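Probable oxidoreductase (Pseudomonas aeruginosa, PDB 4B7C) is a probable NADP-dependent oxidoreductase of the medium-chain dehydrogenase/reductase family, whose physiological substrate and reaction remain to be established. Local coordinates at residues Gly163-Cys175 / Glu293-Ser305. Sequence-based numbering, arbitrary orientation.
Sequences GSVAGQIARLKGC and EMATWLAEGKLQS
Gln-168 illustrates how a helical side chain can dock an irregular segment by imitating a neighbouring strand: its carboxamide pairs with both backbone polar groups of Gln-304. OE1 accepts a nearly straight bond from Gln-304 N (2.8 Å), while NE2 gives a hydrogen to Gln-304 O at 3.0 Å, in the carbonyl plane and on a lone pair. One helical turn on, Arg-171 uses the edge of its guanidinium, NH2 reaching Lys-302 O at 2.9 Å, so two side chains grip the backbone to either side of Leu-303. Leu-303 itself, with CG anti to the backbone N (chi1 -165°), lays CD1 against both Gln-168 CB and Ile-169 CG1. Toward the C-terminal end of the helix, Leu-172 CD1 sits squarely over the five-membered ring of Trp-297, 3.7 Å from its centroid and 4° off the normal, a CH-pi contact; Glu-293 CG lies against the opposite face. Ile-169 CG1 meets the benzene side of the indole at CZ3, and Met-294, bent at chi2 and chi3, brings CE to Val-165 CG1 and Ile-169 CD1.

Helix 161-172 follows the first strand of the parallel Rossmann sheet, 152-155, and leads to strand 176-181 in a beta-alpha-beta crossover. The axes of segments 163-172 and 293-299 cross at 81°, 12.5 Å apart at their closest, a separation bridged by side chains. Beyond helix 287-299, a Schellman motif at Gly-301 turns the chain back, and Trp-297 O accepts from both Lys-302 N and Leu-303 N. The Gln-168 amide is further fixed by NE2 donating to Ser-164 O, from above that carbonyl's plane. Near the indole edge, a water joins Lys-173 NZ to Glu-293 OE1, which also bonds Tyr-138 OH from helix 132-145.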
loop_
_atom_site.group_PDB
_atom_site.type_symbol
_atom_site.label_atom_id
_atom_site.label_comp_id
_atom_site.label_asym_id
_atom_site.label_seq_id
_atom_site.Cartn_x
_atom_site.Cartn_y
_atom_site.Cartn_z
ATOM N N GLY B 163 -16.966 -2.055 -10.658
ATOM C CA GLY B 163 -17.212 -0.802 -9.942
ATOM C C GLY B 163 -18.672 -0.485 -9.690
ATOM O O GLY B 163 -19.032 0.016 -8.621
ATOM N N SER B 164 -19.514 -0.743 -10.686
ATOM C CA SER B 164 -20.952 -0.440 -10.569
ATOM C C SER B 164 -21.596 -1.270 -9.478
ATOM O O SER B 164 -22.471 -0.795 -8.753
ATOM C CB SER B 164 -21.685 -0.656 -11.900
ATOM O OG SER B 164 -21.562 -1.988 -12.343
ATOM N N VAL B 165 -21.155 -2.512 -9.342
ATOM C CA VAL B 165 -21.630 -3.366 -8.241
ATOM C C VAL B 165 -21.069 -2.920 -6.886
ATOM O O VAL B 165 -21.798 -2.834 -5.901
ATOM C CB VAL B 165 -21.277 -4.847 -8.481
ATOM C CG1 VAL B 165 -21.607 -5.679 -7.244
ATOM C CG2 VAL B 165 -22.024 -5.361 -9.710
ATOM N N ALA B 166 -19.769 -2.643 -6.847
ATOM C CA ALA B 166 -19.103 -2.209 -5.617
ATOM C C ALA B 166 -19.782 -0.967 -5.005
ATOM O O ALA B 166 -20.029 -0.909 -3.803
ATOM C CB ALA B 166 -17.613 -1.931 -5.884
ATOM N N GLY B 167 -20.078 0.015 -5.848
ATOM C CA GLY B 167 -20.740 1.247 -5.403
ATOM C C GLY B 167 -22.117 1.015 -4.805
ATOM O O GLY B 167 -22.490 1.643 -3.822
ATOM N N GLN B 168 -22.856 0.081 -5.384
ATOM C CA GLN B 168 -24.189 -0.260 -4.886
ATOM C C GLN B 168 -24.115 -0.975 -3.552
ATOM O O GLN B 168 -24.902 -0.712 -2.636
ATOM C CB GLN B 168 -24.951 -1.111 -5.907
ATOM C CG GLN B 168 -25.284 -0.368 -7.194
ATOM C CD GLN B 168 -26.035 -1.229 -8.198
ATOM O OE1 GLN B 168 -27.233 -1.434 -8.065
ATOM N NE2 GLN B 168 -25.333 -1.723 -9.214
ATOM N N ILE B 169 -23.152 -1.879 -3.422
ATOM C CA ILE B 169 -22.928 -2.547 -2.136
ATOM C C ILE B 169 -22.594 -1.509 -1.065
ATOM O O ILE B 169 -23.121 -1.547 0.046
ATOM C CB ILE B 169 -21.808 -3.605 -2.213
ATOM C CG1 ILE B 169 -22.212 -4.748 -3.151
ATOM C CG2 ILE B 169 -21.544 -4.190 -0.827
ATOM C CD1 ILE B 169 -21.105 -5.745 -3.422
ATOM N N ALA B 170 -21.707 -0.580 -1.410
ATOM C CA ALA B 170 -21.298 0.487 -0.492
ATOM C C ALA B 170 -22.495 1.329 -0.028
ATOM O O ALA B 170 -22.604 1.669 1.155
ATOM C CB ALA B 170 -20.260 1.375 -1.160
ATOM N N ARG B 171 -23.398 1.633 -0.959
ATOM C CA ARG B 171 -24.646 2.356 -0.630
ATOM C C ARG B 171 -25.449 1.577 0.399
ATOM O O ARG B 171 -25.928 2.132 1.385
ATOM C CB ARG B 171 -25.502 2.611 -1.888
ATOM C CG ARG B 171 -26.894 3.196 -1.595
ATOM C CD ARG B 171 -27.726 3.499 -2.844
ATOM N NE ARG B 171 -27.679 2.419 -3.829
ATOM C CZ ARG B 171 -28.379 1.288 -3.757
ATOM N NH1 ARG B 171 -29.213 1.059 -2.744
ATOM N NH2 ARG B 171 -28.244 0.374 -4.712
ATOM N N LEU B 172 -25.565 0.270 0.180
ATOM C CA LEU B 172 -26.306 -0.606 1.093
ATOM C C LEU B 172 -25.706 -0.669 2.494
ATOM O O LEU B 172 -26.408 -0.976 3.453
ATOM C CB LEU B 172 -26.404 -2.023 0.529
ATOM C CG LEU B 172 -27.262 -2.153 -0.725
ATOM C CD1 LEU B 172 -27.181 -3.573 -1.277
ATOM C CD2 LEU B 172 -28.697 -1.767 -0.388
ATOM N N LYS B 173 -24.405 -0.400 2.605
ATOM C CA LYS B 173 -23.722 -0.405 3.903
ATOM C C LYS B 173 -23.783 0.952 4.609
ATOM O O LYS B 173 -23.220 1.129 5.696
ATOM C CB LYS B 173 -22.265 -0.847 3.742
ATOM C CG LYS B 173 -22.100 -2.272 3.226
ATOM C CD LYS B 173 -22.707 -3.302 4.163
ATOM C CE LYS B 173 -22.634 -4.694 3.566
ATOM N NZ LYS B 173 -23.301 -5.679 4.456
ATOM N N GLY B 174 -24.469 1.902 3.990
ATOM C CA GLY B 174 -24.717 3.205 4.606
ATOM C C GLY B 174 -23.637 4.223 4.307
ATOM O O GLY B 174 -23.520 5.244 4.990
ATOM N N CYS B 175 -22.866 3.968 3.258
ATOM C CA CYS B 175 -21.772 4.847 2.887
ATOM C C CYS B 175 -22.219 5.948 1.958
ATOM O O CYS B 175 -23.200 5.819 1.233
ATOM C CB CYS B 175 -20.651 4.065 2.194
ATOM S SG CYS B 175 -20.045 2.676 3.175
ATOM N N GLU B 293 -25.940 -14.003 -0.743
ATOM C CA GLU B 293 -26.293 -12.651 -0.319
ATOM C C GLU B 293 -26.553 -11.741 -1.521
ATOM O O GLU B 293 -27.534 -11.007 -1.540
ATOM C CB GLU B 293 -25.240 -12.021 0.585
ATOM C CG GLU B 293 -25.652 -10.629 1.043
ATOM C CD GLU B 293 -24.920 -10.147 2.277
ATOM O OE1 GLU B 293 -23.676 -10.158 2.276
ATOM O OE2 GLU B 293 -25.593 -9.715 3.233
ATOM N N MET B 294 -25.679 -11.814 -2.519
ATOM C CA MET B 294 -25.840 -11.033 -3.754
ATOM C C MET B 294 -27.190 -11.321 -4.420
ATOM O O MET B 294 -27.881 -10.409 -4.853
ATOM C CB MET B 294 -24.708 -11.331 -4.742
ATOM C CG MET B 294 -24.779 -10.544 -6.048
ATOM S SD MET B 294 -24.485 -8.762 -5.814
ATOM C CE MET B 294 -22.824 -8.868 -5.141
ATOM N N ALA B 295 -27.552 -12.596 -4.490
ATOM C CA ALA B 295 -28.832 -13.025 -5.078
ATOM C C ALA B 295 -30.041 -12.385 -4.381
ATOM O O ALA B 295 -30.995 -11.985 -5.037
ATOM C CB ALA B 295 -28.958 -14.550 -5.059
ATOM N N THR B 296 -30.000 -12.286 -3.058
ATOM C CA THR B 296 -31.103 -11.670 -2.308
ATOM C C THR B 296 -31.166 -10.152 -2.557
ATOM O O THR B 296 -32.247 -9.580 -2.678
ATOM C CB THR B 296 -31.027 -11.960 -0.797
ATOM O OG1 THR B 296 -29.912 -11.274 -0.226
ATOM C CG2 THR B 296 -30.876 -13.449 -0.552
ATOM N N TRP B 297 -30.011 -9.503 -2.637
ATOM C CA TRP B 297 -29.970 -8.066 -2.945
ATOM C C TRP B 297 -30.584 -7.805 -4.291
ATOM O O TRP B 297 -31.366 -6.869 -4.461
ATOM C CB TRP B 297 -28.543 -7.518 -2.920
ATOM C CG TRP B 297 -27.969 -7.304 -1.530
ATOM C CD1 TRP B 297 -28.655 -7.045 -0.345
ATOM C CD2 TRP B 297 -26.557 -7.285 -1.154
ATOM N NE1 TRP B 297 -27.793 -6.894 0.711
ATOM C CE2 TRP B 297 -26.520 -7.018 0.295
ATOM C CE3 TRP B 297 -25.364 -7.470 -1.842
ATOM C CZ2 TRP B 297 -25.334 -6.947 0.999
ATOM C CZ3 TRP B 297 -24.176 -7.390 -1.116
ATOM C CH2 TRP B 297 -24.161 -7.134 0.268
ATOM N N LEU B 298 -30.241 -8.648 -5.258
ATOM C CA LEU B 298 -30.822 -8.555 -6.597
ATOM C C LEU B 298 -32.340 -8.775 -6.571
ATOM O O LEU B 298 -33.094 -7.991 -7.141
ATOM C CB LEU B 298 -30.170 -9.562 -7.544
ATOM C CG LEU B 298 -28.729 -9.276 -7.947
ATOM C CD1 LEU B 298 -28.109 -10.578 -8.426
ATOM C CD2 LEU B 298 -28.670 -8.212 -9.033
ATOM N N ALA B 299 -32.763 -9.847 -5.909
ATOM C CA ALA B 299 -34.185 -10.232 -5.826
ATOM C C ALA B 299 -35.034 -9.143 -5.176
ATOM O O ALA B 299 -36.159 -8.892 -5.600
ATOM C CB ALA B 299 -34.344 -11.533 -5.048
ATOM N N GLU B 300 -34.470 -8.497 -4.159
ATOM C CA GLU B 300 -35.157 -7.436 -3.420
ATOM C C GLU B 300 -35.113 -6.079 -4.137
ATOM O O GLU B 300 -35.740 -5.125 -3.698
ATOM C CB GLU B 300 -34.565 -7.294 -2.015
ATOM C CG GLU B 300 -34.877 -8.473 -1.105
ATOM C CD GLU B 300 -34.127 -8.429 0.217
ATOM O OE1 GLU B 300 -33.446 -7.425 0.479
ATOM O OE2 GLU B 300 -34.223 -9.393 1.006
ATOM N N GLY B 301 -34.386 -6.004 -5.247
ATOM C CA GLY B 301 -34.249 -4.759 -6.007
ATOM C C GLY B 301 -33.306 -3.748 -5.371
ATOM O O GLY B 301 -33.280 -2.583 -5.771
ATOM N N LYS B 302 -32.538 -4.192 -4.378
ATOM C CA LYS B 302 -31.574 -3.332 -3.686
ATOM C C LYS B 302 -30.314 -3.130 -4.516
ATOM O O LYS B 302 -29.596 -2.158 -4.339
ATOM C CB LYS B 302 -31.190 -3.914 -2.332
ATOM C CG LYS B 302 -32.284 -3.832 -1.284
ATOM C CD LYS B 302 -31.835 -4.424 0.042
ATOM C CE LYS B 302 -32.943 -4.371 1.076
ATOM N NZ LYS B 302 -32.610 -5.257 2.222
ATOM N N LEU B 303 -30.068 -4.048 -5.437
ATOM C CA LEU B 303 -28.918 -3.981 -6.329
ATOM C C LEU B 303 -29.329 -4.354 -7.759
ATOM O O LEU B 303 -30.104 -5.278 -7.952
ATOM C CB LEU B 303 -27.825 -4.933 -5.829
ATOM C CG LEU B 303 -26.424 -4.757 -6.415
ATOM C CD1 LEU B 303 -25.390 -5.064 -5.336
ATOM C CD2 LEU B 303 -26.239 -5.647 -7.635
ATOM N N GLN B 304 -28.791 -3.632 -8.739
ATOM C CA GLN B 304 -29.078 -3.854 -10.168
ATOM C C GLN B 304 -27.866 -4.339 -10.936
ATOM O O GLN B 304 -26.759 -3.894 -10.656
ATOM C CB GLN B 304 -29.511 -2.542 -10.839
ATOM C CG GLN B 304 -30.878 -2.029 -10.442
ATOM C CD GLN B 304 -31.139 -0.641 -10.984
ATOM O OE1 GLN B 304 -31.643 0.208 -10.270
ATOM N NE2 GLN B 304 -30.786 -0.405 -12.241
ATOM N N SER B 305 -28.095 -5.180 -11.949
ATOM C CA SER B 305 -27.032 -5.674 -12.809
ATOM C C SER B 305 -27.357 -5.521 -14.290
ATOM O O SER B 305 -28.371 -6.018 -14.773
ATOM C CB SER B 305 -26.750 -7.149 -12.512
ATOM O OG SER B 305 -25.610 -7.602 -13.232
HETATM O O HOH W 1 -22.661 -8.163 3.581
#